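Local coordinates for cell division protein FtsI/penicillin binding protein 2 (Legionella pneumophila subsp. pneumophila ATCC 43290, PDB 4ZTK) that probably acts as a D,D-transpeptidase that cross-links peptidoglycan during cell division, as in other class B penicillin-binding proteins, at residues S244-T249 against V267-P272. Residues are numbered along the deposited sequence; the frame is centred on the assembly and turned at random.
Sequences SVAGKT and VPADNP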
loop_
_atom_site.group_PDB
_atom_site.type_symbol
_atom_site.label_atom_id
_atom_site.label_comp_id
_atom_site.label_asym_id
_atom_site.label_seq_id
_atom_site.Cartn_x
_atom_site.Cartn_y
_atom_site.Cartn_z
ATOM N N SER A 244 -7.426 10.602 -12.402
ATOM C CA SER A 244 -6.082 10.060 -12.242
ATOM C C SER A 244 -5.956 9.309 -10.919
ATOM O O SER A 244 -6.284 9.832 -9.854
ATOM C CB SER A 244 -5.025 11.158 -12.349
ATOM O OG SER A 244 -5.153 12.091 -11.294
ATOM N N VAL A 245 -5.492 8.069 -11.003
ATOM C CA VAL A 245 -5.362 7.221 -9.828
ATOM C C VAL A 245 -3.898 6.858 -9.609
ATOM O O VAL A 245 -3.202 6.445 -10.539
ATOM C CB VAL A 245 -6.186 5.923 -9.980
ATOM C CG1 VAL A 245 -6.105 5.094 -8.720
ATOM C CG2 VAL A 245 -7.640 6.244 -10.315
ATOM N N ALA A 246 -3.436 7.027 -8.374
ATOM C CA ALA A 246 -2.082 6.640 -7.998
ATOM C C ALA A 246 -2.178 5.449 -7.065
ATOM O O ALA A 246 -2.942 5.481 -6.102
ATOM C CB ALA A 246 -1.383 7.792 -7.301
ATOM N N GLY A 247 -1.418 4.395 -7.343
ATOM C CA GLY A 247 -1.448 3.227 -6.486
ATOM C C GLY A 247 -0.391 2.175 -6.753
ATOM O O GLY A 247 0.256 2.167 -7.803
ATOM N N LYS A 248 -0.230 1.275 -5.791
ATOM C CA LYS A 248 0.785 0.233 -5.866
ATOM C C LYS A 248 0.235 -1.097 -5.378
ATOM O O LYS A 248 -0.332 -1.190 -4.290
ATOM C CB LYS A 248 2.017 0.608 -5.035
ATOM C CG LYS A 248 3.126 -0.438 -5.083
ATOM C CD LYS A 248 3.883 -0.364 -6.402
ATOM C CE LYS A 248 4.779 -1.572 -6.610
ATOM N NZ LYS A 248 4.001 -2.822 -6.863
ATOM N N THR A 249 0.416 -2.121 -6.199
ATOM C CA THR A 249 0.003 -3.470 -5.867
ATOM C C THR A 249 0.997 -4.137 -4.930
ATOM O O THR A 249 2.181 -3.783 -4.897
ATOM C CB THR A 249 -0.073 -4.332 -7.133
ATOM O OG1 THR A 249 1.198 -4.298 -7.806
ATOM C CG2 THR A 249 -1.144 -3.798 -8.068
ATOM N N VAL A 267 -6.535 9.172 -4.447
ATOM C CA VAL A 267 -7.345 9.639 -5.567
ATOM C C VAL A 267 -8.079 10.930 -5.197
ATOM O O VAL A 267 -8.500 11.089 -4.052
ATOM C CB VAL A 267 -8.364 8.538 -5.989
ATOM C CG1 VAL A 267 -9.377 8.278 -4.883
ATOM C CG2 VAL A 267 -9.076 8.901 -7.275
ATOM N N PRO A 268 -8.182 11.888 -6.142
ATOM C CA PRO A 268 -7.499 11.954 -7.441
ATOM C C PRO A 268 -6.010 12.188 -7.224
ATOM O O PRO A 268 -5.653 12.836 -6.249
ATOM C CB PRO A 268 -8.129 13.184 -8.114
ATOM C CG PRO A 268 -9.424 13.413 -7.386
ATOM C CD PRO A 268 -9.133 13.001 -5.969
ATOM N N ALA A 269 -5.159 11.671 -8.103
ATOM C CA ALA A 269 -3.715 11.761 -7.887
ATOM C C ALA A 269 -3.217 13.204 -7.835
ATOM O O ALA A 269 -2.345 13.535 -7.031
ATOM C CB ALA A 269 -2.969 10.978 -8.949
ATOM N N ASP A 270 -3.787 14.054 -8.684
ATOM C CA ASP A 270 -3.343 15.440 -8.825
ATOM C C ASP A 270 -3.695 16.313 -7.622
ATOM O O ASP A 270 -3.042 17.327 -7.370
ATOM C CB ASP A 270 -3.907 16.056 -10.109
ATOM C CG ASP A 270 -5.412 15.875 -10.233
ATOM O OD1 ASP A 270 -6.093 16.826 -10.671
ATOM O OD2 ASP A 270 -5.911 14.780 -9.898
ATOM N N ASN A 271 -4.733 15.923 -6.889
ATOM C CA ASN A 271 -5.130 16.631 -5.678
ATOM C C ASN A 271 -5.967 15.717 -4.798
ATOM O O ASN A 271 -7.188 15.834 -4.761
ATOM C CB ASN A 271 -5.906 17.901 -6.024
ATOM C CG ASN A 271 -5.982 18.868 -4.866
ATOM O OD1 ASN A 271 -6.265 18.479 -3.734
ATOM N ND2 ASN A 271 -5.712 20.141 -5.141
ATOM N N PRO A 272 -5.298 14.804 -4.080
ATOM C CA PRO A 272 -5.915 13.673 -3.381
ATOM C C PRO A 272 -7.057 14.067 -2.465
ATOM O O PRO A 272 -6.973 15.061 -1.754
ATOM C CB PRO A 272 -4.752 13.096 -2.571
ATOM C CG PRO A 272 -3.554 13.433 -3.386
ATOM C CD PRO A 272 -3.835 14.812 -3.907
HETATM O O HOH W 1 -8.229 13.561 -11.758
#
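A269 N donates to S244 O (2.8 Å), next to the point where the CA atoms of V245 and A269 are nearest, 5.2 Å apart. The bond joins the lead-in to strand 246-253, an outermost strand of the five-stranded antiparallel sheet of the penicillin-binding transpeptidase fold, to the turn between strands 259-267 and 274-281. A cis peptide bond precedes P268, whose CA also sends a C-H toward S244 O (3.4 Å), giving that oxygen a second contact from the turn. S244 OG, between its own backbone N and carbonyl carbon (chi1 64°), lies beside the same amide and takes a weak second bond from A269 N (3.2 Å). The methyl of A269 points at the strand and meets A246 CB at 3.9 Å; both alanines also touch helix 216-231, which covers this side. V245 CG2 and V267 CG2 make a looser apolar contact at 4.3 Å. Farther along the strand, K248 and T249 begin a KTG-type sequence, and K248 packs on S80, consistent with the active site of this family. At the exposed end, a water accepts from S244 N (3.1 Å) and donates to OD2 of the poorly ordered D270 (3.2 Å).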